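Local coordinates for Thiol:disulfide interchange protein DsbC (Haemophilus influenzae, PDB 1T3B) that probably makes and reshuffles disulfide bonds in periplasmic proteins, working as a homodimeric thioredoxin-family isomerase with a redox-active cysteine pair, at residues A138-K143 with F147-A152; T91-I96 with Y171-Q176; Q106-Y111 with V118-F123. All blocks are in the same frame, centred on the assembly; numbering follows the deposited sequence.

Contact 1: residues A138-K143 with F147-A152; sequences AIWTAK and FALNEA
Ile139 reaches across to Ala148, Leu149 and Ala152, and tracing it outward accounts for most of the contact. The backbones are closest at this same residue, with Ile139 CA 5.3 Å from Ala148 CA. Already at CB the bond from CA is directed at the partner helix, and Ile139 CB lies 4.3 Å from Ala148 CB. With chi1 of Ile139 at -63° the two branches then separate: CG2 stands anti to the backbone N, while CG1 runs back beside it. Ile139 CG2 settles against the backbone where Ala148 passes to Leu149, 3.6 Å from Leu149 N and 3.8 Å from Ala148 CB. On the other branch Ile139 CG1 is looser, with Ala152 CB 4.4 Å away. A nearly extended chi2 of Ile139 (172°) carries Ile139 CD1 onward to a short 3.3 Å from Ala152 CB, one helical turn beyond Ala148; at this resolution the spacing is safest read simply as contact. Ala142 CB adds a methyl pair with Ala148 CB at 3.8 Å, so the small Ala148 is met by two residues. At the other margin Trp140 CZ3 only grazes Leu149 CD1, at 4.5 Å and obliquely. These contacts are all apolar, with no hydrogen bond between the segments. They join two consecutive helices, 131-141 and 145-153, linked by a short connection. On the sheet side, Trp140 and Leu149 both touch Ile79 of strand 79-81, Tyr120 of strand 116-122 and Met94 of strand 88-94.

Contact 2: residues T91-I96 with Y171-Q176; sequences TVFMDI and YELGIQ
Phe93 turns its ring toward Gly174 and Leu173 through two torsions: chi1 of -76° sets CG beside the backbone N and anti to the carbonyl carbon, and chi2 of 83° turns the ring plane roughly perpendicular to the plane of CA, CB and CG. The result is that the CE2-CZ end of the ring leads into helix 166-177. Phe93 CE2 comes to 3.6 Å from Gly174 CA, approaching obliquely, and lies 3.8 Å from Gly174 N. Because glycine has no side chain, the ring rests directly on helix backbone, although the two backbones remain 7.2 Å apart between Phe93 CA and Gly174 CA. Leu173 supplies the second touch. Its CD2 methyl lies at the ring edge, near the ring plane, with Leu173 CD2 4.3 Å from Phe93 CZ. Gly174 N makes a weak bond to Tyr171 O, and Ile175 N a regular one to the same oxygen, so the ring meets helical backbone. The strand side is fixed as well: the backbone of Phe93 is hydrogen-bonded to Ser184, and the ring also touches Leu121 and Phe123. Here helix and central strand of the thioredoxin fold meet without a hydrogen bond or charge between them. All three touching residues are buried, consistent with dispersion and exclusion of water; the Phe93 side chain lies near, without touching, the redox-active Cys98-Cys101 pair.

Contact 3: residues Q106-Y111 with V118-F123; sequences QQLKEY and VRYLAF
Tyr111 N donates to Gln107 O at 2.9 Å, a sound backbone bond in the first turn of helix 108-113, and Tyr111 CB lies 3.9 Å from Val118 CG2. Gln107 sits at the N-cap position of that helix, which packs on strand 116-122, the next element of the thioredoxin-like domain. Leu108, also on the first turn, makes the larger contribution: its chi1 of -85° sets CG beside the backbone N, and its CD1 methyl fits against the branched end of Val118. Leu108 CD1 is 3.6 Å from both Val118 CB and Val118 CG2, the two side chains crossing at about a right angle. Tyr120 comes from the direction opposite to Leu108, and Tyr120 OH lies 3.5 Å from Leu108 CD2 and 3.6 Å from Leu108 CD1. On the strand, two residues apart, Val118 CG1 lies 3.8 Å above one face of the Tyr120 ring, offset toward the rim, which fills out the surface that Leu108 meets. Across the segments there is no hydrogen bond: the Tyr120 hydroxyl meets Leu108 only by van der Waals contact. Helix and strand therefore meet through buried, mainly hydrocarbon surfaces, with Tyr111 OH bonded to Leu197 O elsewhere in the domain.

All three contacts lie in the thioredoxin-like domain and consist mainly of buried residues, but they differ in depth. Contact 2 is central, its centre about 6 Å from the centre of the chain, whereas the centres of contact 3 and contact 1 lie about 14 Å and 19 Å from it, and contact 1 includes partly exposed alanines. Contacts 2 and 3 share one sheet: strands 88-94 and 116-122 are neighbours, with Val92 N 2.8 Å from Arg119 O, a probable hydrogen bond. Contact 1 is helix on helix, joined to contact 2 by Trp140 CH2, 3.2 Å from Met94 CE. Methyl pairs dominate contact 1, ring against backbone contact 2, and branched aliphatics with a tyrosine contact 3.

Contact 1: residues A138-K143 with F147-A152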
loop_
_atom_site.group_PDB
_atom_site.type_symbol
_atom_site.label_atom_id
_atom_site.label_comp_id
_atom_site.label_asym_id
_atom_site.label_seq_id
_atom_site.Cartn_x
_atom_site.Cartn_y
_atom_site.Cartn_z
ATOM N N ALA A 138 -33.278 12.629 6.237
ATOM C CA ALA A 138 -34.350 13.564 6.479
ATOM C C ALA A 138 -33.807 14.731 7.280
ATOM O O ALA A 138 -33.990 15.885 6.905
ATOM C CB ALA A 138 -35.469 12.888 7.239
ATOM N N ILE A 139 -33.127 14.430 8.378
ATOM C CA ILE A 139 -32.585 15.471 9.236
ATOM C C ILE A 139 -31.605 16.405 8.557
ATOM O O ILE A 139 -31.686 17.610 8.731
ATOM C CB ILE A 139 -31.871 14.873 10.468
ATOM C CG1 ILE A 139 -32.865 14.115 11.335
ATOM C CG2 ILE A 139 -31.229 15.971 11.279
ATOM C CD1 ILE A 139 -32.211 13.333 12.452
ATOM N N TRP A 140 -30.681 15.847 7.788
ATOM C CA TRP A 140 -29.653 16.636 7.124
ATOM C C TRP A 140 -30.122 17.501 5.965
ATOM O O TRP A 140 -29.438 18.455 5.582
ATOM C CB TRP A 140 -28.524 15.710 6.660
ATOM C CG TRP A 140 -27.294 15.811 7.504
ATOM C CD1 TRP A 140 -26.183 16.577 7.258
ATOM C CD2 TRP A 140 -27.088 15.204 8.779
ATOM N NE1 TRP A 140 -25.305 16.487 8.310
ATOM C CE2 TRP A 140 -25.838 15.651 9.257
ATOM C CE3 TRP A 140 -27.840 14.332 9.565
ATOM C CZ2 TRP A 140 -25.328 15.253 10.487
ATOM C CZ3 TRP A 140 -27.343 13.936 10.775
ATOM C CH2 TRP A 140 -26.097 14.396 11.231
ATOM N N THR A 141 -31.290 17.166 5.414
ATOM C CA THR A 141 -31.867 17.895 4.280
ATOM C C THR A 141 -33.133 18.670 4.637
ATOM O O THR A 141 -33.745 19.303 3.774
ATOM C CB THR A 141 -32.216 16.941 3.127
ATOM O OG1 THR A 141 -33.108 15.930 3.607
ATOM C CG2 THR A 141 -30.964 16.291 2.567
ATOM N N ALA A 142 -33.516 18.620 5.910
ATOM C CA ALA A 142 -34.710 19.297 6.402
ATOM C C ALA A 142 -34.704 20.798 6.093
ATOM O O ALA A 142 -33.776 21.284 5.458
ATOM C CB ALA A 142 -34.827 19.067 7.892
ATOM N N LYS A 143 -35.730 21.531 6.534
ATOM C CA LYS A 143 -35.790 22.973 6.275
ATOM C C LYS A 143 -34.894 23.782 7.206
ATOM O O LYS A 143 -34.480 24.888 6.875
ATOM C CB LYS A 143 -37.233 23.477 6.353
ATOM C CG LYS A 143 -37.814 23.837 4.983
ATOM C CD LYS A 143 -39.202 24.498 5.071
ATOM C CE LYS A 143 -39.217 25.655 6.065
ATOM N NZ LYS A 143 -38.067 26.572 5.870
ATOM N N PHE A 147 -32.832 22.327 14.020
ATOM C CA PHE A 147 -34.040 21.983 14.745
ATOM C C PHE A 147 -34.275 20.502 14.597
ATOM O O PHE A 147 -34.541 19.810 15.572
ATOM C CB PHE A 147 -35.247 22.745 14.188
ATOM C CG PHE A 147 -36.516 22.524 14.956
ATOM C CD1 PHE A 147 -36.850 23.352 16.021
ATOM C CD2 PHE A 147 -37.373 21.480 14.618
ATOM C CE1 PHE A 147 -38.026 23.146 16.739
ATOM C CE2 PHE A 147 -38.548 21.259 15.325
ATOM C CZ PHE A 147 -38.879 22.091 16.387
ATOM N N ALA A 148 -34.171 20.021 13.366
ATOM C CA ALA A 148 -34.382 18.612 13.078
ATOM C C ALA A 148 -33.464 17.734 13.906
ATOM O O ALA A 148 -33.908 16.746 14.490
ATOM C CB ALA A 148 -34.156 18.348 11.612
ATOM N N LEU A 149 -32.188 18.112 13.949
ATOM C CA LEU A 149 -31.181 17.376 14.698
ATOM C C LEU A 149 -31.365 17.545 16.193
ATOM O O LEU A 149 -31.297 16.568 16.935
ATOM C CB LEU A 149 -29.762 17.826 14.311
ATOM C CG LEU A 149 -28.615 17.137 15.077
ATOM C CD1 LEU A 149 -28.643 15.657 14.719
ATOM C CD2 LEU A 149 -27.249 17.758 14.747
ATOM N N ASN A 150 -31.583 18.778 16.638
ATOM C CA ASN A 150 -31.773 19.001 18.060
ATOM C C ASN A 150 -32.886 18.097 18.564
ATOM O O ASN A 150 -32.767 17.495 19.636
ATOM C CB ASN A 150 -32.094 20.467 18.360
ATOM C CG ASN A 150 -30.869 21.364 18.277
ATOM O OD1 ASN A 150 -29.734 20.915 18.433
ATOM N ND2 ASN A 150 -31.096 22.643 18.049
ATOM N N GLU A 151 -33.947 17.976 17.769
ATOM C CA GLU A 151 -35.086 17.134 18.123
ATOM C C GLU A 151 -34.803 15.640 18.044
ATOM O O GLU A 151 -35.278 14.870 18.868
ATOM C CB GLU A 151 -36.282 17.494 17.253
ATOM C CG GLU A 151 -36.922 18.810 17.675
ATOM C CD GLU A 151 -37.602 18.720 19.035
ATOM O OE1 GLU A 151 -38.633 18.022 19.140
ATOM O OE2 GLU A 151 -37.104 19.343 20.001
ATOM N N ALA A 152 -34.035 15.224 17.050
ATOM C CA ALA A 152 -33.678 13.820 16.931
ATOM C C ALA A 152 -32.898 13.411 18.180
ATOM O O ALA A 152 -33.051 12.303 18.704
ATOM C CB ALA A 152 -32.823 13.603 15.702
#

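Contact 2: residues T91-I96 with Y171-Q176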
loop_
_atom_site.group_PDB
_atom_site.type_symbol
_atom_site.label_atom_id
_atom_site.label_comp_id
_atom_site.label_asym_id
_atom_site.label_seq_id
_atom_site.Cartn_x
_atom_site.Cartn_y
_atom_site.Cartn_z
ATOM N N THR A 91 -14.961 19.612 12.577
ATOM C CA THR A 91 -16.040 18.867 11.935
ATOM C C THR A 91 -16.142 17.492 12.596
ATOM O O THR A 91 -15.161 16.760 12.684
ATOM C CB THR A 91 -15.778 18.662 10.450
ATOM O OG1 THR A 91 -15.534 19.923 9.823
ATOM C CG2 THR A 91 -16.987 18.023 9.800
ATOM N N VAL A 92 -17.342 17.140 13.040
ATOM C CA VAL A 92 -17.580 15.883 13.735
ATOM C C VAL A 92 -18.461 14.948 12.940
ATOM O O VAL A 92 -19.496 15.372 12.430
ATOM C CB VAL A 92 -18.273 16.155 15.076
ATOM C CG1 VAL A 92 -18.618 14.875 15.778
ATOM C CG2 VAL A 92 -17.403 17.016 15.922
ATOM N N PHE A 93 -18.051 13.685 12.817
ATOM C CA PHE A 93 -18.871 12.698 12.120
ATOM C C PHE A 93 -19.720 12.082 13.207
ATOM O O PHE A 93 -19.223 11.534 14.182
ATOM C CB PHE A 93 -18.023 11.649 11.414
ATOM C CG PHE A 93 -17.383 12.148 10.153
ATOM C CD1 PHE A 93 -16.188 12.858 10.195
ATOM C CD2 PHE A 93 -17.988 11.935 8.920
ATOM C CE1 PHE A 93 -15.608 13.345 9.023
ATOM C CE2 PHE A 93 -17.420 12.416 7.752
ATOM C CZ PHE A 93 -16.228 13.123 7.803
ATOM N N MET A 94 -21.022 12.172 13.041
ATOM C CA MET A 94 -21.895 11.714 14.086
ATOM C C MET A 94 -23.009 10.790 13.634
ATOM O O MET A 94 -23.375 10.769 12.465
ATOM C CB MET A 94 -22.436 12.967 14.765
ATOM C CG MET A 94 -23.512 12.748 15.757
ATOM S SD MET A 94 -24.816 13.928 15.412
ATOM C CE MET A 94 -25.706 13.079 14.162
ATOM N N ASP A 95 -23.521 10.003 14.575
ATOM C CA ASP A 95 -24.608 9.070 14.317
ATOM C C ASP A 95 -25.664 9.343 15.386
ATOM O O ASP A 95 -25.331 9.653 16.523
ATOM C CB ASP A 95 -24.107 7.629 14.408
ATOM C CG ASP A 95 -25.121 6.628 13.892
ATOM O OD1 ASP A 95 -26.279 6.662 14.371
ATOM O OD2 ASP A 95 -24.762 5.813 13.012
ATOM N N ILE A 96 -26.933 9.220 15.030
ATOM C CA ILE A 96 -28.004 9.529 15.965
ATOM C C ILE A 96 -28.303 8.463 16.993
ATOM O O ILE A 96 -29.005 8.710 17.974
ATOM C CB ILE A 96 -29.300 9.879 15.210
ATOM C CG1 ILE A 96 -29.647 8.768 14.225
ATOM C CG2 ILE A 96 -29.123 11.179 14.472
ATOM C CD1 ILE A 96 -30.900 9.009 13.471
ATOM N N TYR A 171 -20.802 9.805 4.464
ATOM C CA TYR A 171 -20.303 8.526 4.924
ATOM C C TYR A 171 -19.004 8.160 4.211
ATOM O O TYR A 171 -17.968 7.949 4.827
ATOM C CB TYR A 171 -21.345 7.466 4.642
ATOM C CG TYR A 171 -20.984 6.130 5.196
ATOM C CD1 TYR A 171 -21.369 5.768 6.478
ATOM C CD2 TYR A 171 -20.257 5.217 4.438
ATOM C CE1 TYR A 171 -21.044 4.522 6.994
ATOM C CE2 TYR A 171 -19.924 3.972 4.940
ATOM C CZ TYR A 171 -20.319 3.627 6.218
ATOM O OH TYR A 171 -19.993 2.391 6.724
ATOM N N GLU A 172 -19.081 8.082 2.895
ATOM C CA GLU A 172 -17.935 7.748 2.078
ATOM C C GLU A 172 -16.735 8.649 2.345
ATOM O O GLU A 172 -15.605 8.182 2.322
ATOM C CB GLU A 172 -18.351 7.791 0.611
ATOM C CG GLU A 172 -19.564 6.912 0.338
ATOM C CD GLU A 172 -20.084 7.055 -1.069
ATOM O OE1 GLU A 172 -20.125 8.198 -1.571
ATOM O OE2 GLU A 172 -20.470 6.030 -1.671
ATOM N N LEU A 173 -16.967 9.932 2.603
ATOM C CA LEU A 173 -15.864 10.854 2.893
ATOM C C LEU A 173 -15.254 10.525 4.239
ATOM O O LEU A 173 -14.073 10.773 4.472
ATOM C CB LEU A 173 -16.338 12.315 2.920
ATOM C CG LEU A 173 -15.385 13.339 3.566
ATOM C CD1 LEU A 173 -14.190 13.576 2.661
ATOM C CD2 LEU A 173 -16.106 14.655 3.822
ATOM N N GLY A 174 -16.071 9.971 5.128
ATOM C CA GLY A 174 -15.602 9.614 6.456
ATOM C C GLY A 174 -14.647 8.446 6.389
ATOM O O GLY A 174 -13.603 8.427 7.053
ATOM N N ILE A 175 -15.002 7.460 5.579
ATOM C CA ILE A 175 -14.146 6.301 5.428
ATOM C C ILE A 175 -12.795 6.744 4.895
ATOM O O ILE A 175 -11.760 6.328 5.409
ATOM C CB ILE A 175 -14.785 5.257 4.510
ATOM C CG1 ILE A 175 -16.076 4.760 5.168
ATOM C CG2 ILE A 175 -13.829 4.103 4.279
ATOM C CD1 ILE A 175 -16.753 3.635 4.437
ATOM N N GLN A 176 -12.802 7.607 3.886
ATOM C CA GLN A 176 -11.559 8.119 3.325
ATOM C C GLN A 176 -10.683 8.656 4.448
ATOM O O GLN A 176 -9.464 8.488 4.443
ATOM C CB GLN A 176 -11.834 9.246 2.336
ATOM C CG GLN A 176 -12.475 8.809 1.034
ATOM C CD GLN A 176 -12.573 9.955 0.040
ATOM O OE1 GLN A 176 -11.584 10.642 -0.215
ATOM N NE2 GLN A 176 -13.764 10.165 -0.526
#

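Contact 3: residues Q106-Y111 with V118-F123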
loop_
_atom_site.group_PDB
_atom_site.type_symbol
_atom_site.label_atom_id
_atom_site.label_comp_id
_atom_site.label_asym_id
_atom_site.label_seq_id
_atom_site.Cartn_x
_atom_site.Cartn_y
_atom_site.Cartn_z
ATOM N N GLN A 106 -24.905 17.168 23.929
ATOM C CA GLN A 106 -25.425 17.820 25.120
ATOM C C GLN A 106 -24.472 18.866 25.658
ATOM O O GLN A 106 -24.766 19.513 26.648
ATOM C CB GLN A 106 -25.692 16.800 26.217
ATOM C CG GLN A 106 -26.864 15.893 25.947
ATOM C CD GLN A 106 -27.209 15.033 27.143
ATOM O OE1 GLN A 106 -26.411 14.211 27.578
ATOM N NE2 GLN A 106 -28.405 15.227 27.686
ATOM N N GLN A 107 -23.336 19.041 25.002
ATOM C CA GLN A 107 -22.353 20.000 25.472
ATOM C C GLN A 107 -21.915 21.009 24.435
ATOM O O GLN A 107 -20.835 21.590 24.551
ATOM C CB GLN A 107 -21.133 19.254 25.996
ATOM C CG GLN A 107 -21.487 18.257 27.079
ATOM C CD GLN A 107 -20.349 17.350 27.446
ATOM O OE1 GLN A 107 -19.263 17.814 27.757
ATOM N NE2 GLN A 107 -20.592 16.047 27.423
ATOM N N LEU A 108 -22.745 21.226 23.423
ATOM C CA LEU A 108 -22.397 22.196 22.402
ATOM C C LEU A 108 -22.146 23.537 23.082
ATOM O O LEU A 108 -21.235 24.275 22.702
ATOM C CB LEU A 108 -23.523 22.343 21.369
ATOM C CG LEU A 108 -23.619 21.395 20.172
ATOM C CD1 LEU A 108 -22.235 21.058 19.679
ATOM C CD2 LEU A 108 -24.343 20.155 20.551
ATOM N N LYS A 109 -22.957 23.849 24.092
ATOM C CA LYS A 109 -22.802 25.108 24.821
ATOM C C LYS A 109 -21.377 25.224 25.360
ATOM O O LYS A 109 -20.750 26.268 25.215
ATOM C CB LYS A 109 -23.816 25.198 25.967
ATOM N N GLU A 110 -20.874 24.143 25.963
ATOM C CA GLU A 110 -19.519 24.105 26.499
ATOM C C GLU A 110 -18.489 24.225 25.382
ATOM O O GLU A 110 -17.606 25.068 25.452
ATOM C CB GLU A 110 -19.277 22.814 27.275
ATOM C CG GLU A 110 -19.949 22.737 28.640
ATOM C CD GLU A 110 -21.460 22.656 28.557
ATOM O OE1 GLU A 110 -22.080 23.625 28.067
ATOM O OE2 GLU A 110 -22.027 21.622 28.988
ATOM N N TYR A 111 -18.591 23.391 24.351
ATOM C CA TYR A 111 -17.632 23.485 23.247
ATOM C C TYR A 111 -17.704 24.887 22.667
ATOM O O TYR A 111 -16.682 25.505 22.368
ATOM C CB TYR A 111 -17.929 22.484 22.119
ATOM C CG TYR A 111 -17.760 21.032 22.487
ATOM C CD1 TYR A 111 -18.861 20.255 22.857
ATOM C CD2 TYR A 111 -16.502 20.437 22.486
ATOM C CE1 TYR A 111 -18.713 18.936 23.221
ATOM C CE2 TYR A 111 -16.343 19.116 22.846
ATOM C CZ TYR A 111 -17.451 18.369 23.218
ATOM O OH TYR A 111 -17.303 17.063 23.618
ATOM N N VAL A 118 -18.763 23.629 16.362
ATOM C CA VAL A 118 -18.977 22.233 16.001
ATOM C C VAL A 118 -19.787 22.123 14.709
ATOM O O VAL A 118 -20.861 22.685 14.593
ATOM C CB VAL A 118 -19.693 21.479 17.140
ATOM C CG1 VAL A 118 -19.909 20.031 16.753
ATOM C CG2 VAL A 118 -18.864 21.559 18.412
ATOM N N ARG A 119 -19.255 21.401 13.730
ATOM C CA ARG A 119 -19.923 21.230 12.444
ATOM C C ARG A 119 -20.169 19.746 12.190
ATOM O O ARG A 119 -19.229 18.975 12.058
ATOM C CB ARG A 119 -19.053 21.813 11.328
ATOM C CG ARG A 119 -18.297 23.073 11.734
ATOM C CD ARG A 119 -17.710 23.799 10.532
ATOM N NE ARG A 119 -16.892 22.916 9.712
ATOM C CZ ARG A 119 -16.241 23.291 8.618
ATOM N NH1 ARG A 119 -16.309 24.548 8.200
ATOM N NH2 ARG A 119 -15.521 22.406 7.943
ATOM N N TYR A 120 -21.430 19.345 12.116
ATOM C CA TYR A 120 -21.746 17.944 11.911
ATOM C C TYR A 120 -21.910 17.484 10.480
ATOM O O TYR A 120 -22.522 18.147 9.646
ATOM C CB TYR A 120 -23.029 17.534 12.645
ATOM C CG TYR A 120 -23.009 17.602 14.150
ATOM C CD1 TYR A 120 -22.121 16.841 14.910
ATOM C CD2 TYR A 120 -23.918 18.403 14.819
ATOM C CE1 TYR A 120 -22.151 16.885 16.307
ATOM C CE2 TYR A 120 -23.952 18.451 16.200
ATOM C CZ TYR A 120 -23.076 17.699 16.935
ATOM O OH TYR A 120 -23.141 17.804 18.298
ATOM N N LEU A 121 -21.364 16.299 10.245
ATOM C CA LEU A 121 -21.439 15.587 8.990
ATOM C C LEU A 121 -22.080 14.293 9.464
ATOM O O LEU A 121 -21.937 13.924 10.623
ATOM C CB LEU A 121 -20.044 15.317 8.440
ATOM C CG LEU A 121 -19.450 16.482 7.666
ATOM C CD1 LEU A 121 -18.062 16.169 7.224
ATOM C CD2 LEU A 121 -20.325 16.750 6.462
ATOM N N ALA A 122 -22.789 13.602 8.588
ATOM C CA ALA A 122 -23.432 12.374 9.004
ATOM C C ALA A 122 -22.551 11.162 8.790
ATOM O O ALA A 122 -21.740 11.103 7.865
ATOM C CB ALA A 122 -24.748 12.186 8.259
ATOM N N PHE A 123 -22.720 10.181 9.660
ATOM C CA PHE A 123 -21.973 8.964 9.524
ATOM C C PHE A 123 -22.808 7.792 9.991
ATOM O O PHE A 123 -22.614 7.293 11.097
ATOM C CB PHE A 123 -20.675 9.017 10.325
ATOM C CG PHE A 123 -19.718 7.916 9.972
ATOM C CD1 PHE A 123 -18.902 8.017 8.848
ATOM C CD2 PHE A 123 -19.687 6.742 10.717
ATOM C CE1 PHE A 123 -18.076 6.971 8.472
ATOM C CE2 PHE A 123 -18.862 5.686 10.346
ATOM C CZ PHE A 123 -18.059 5.804 9.222
#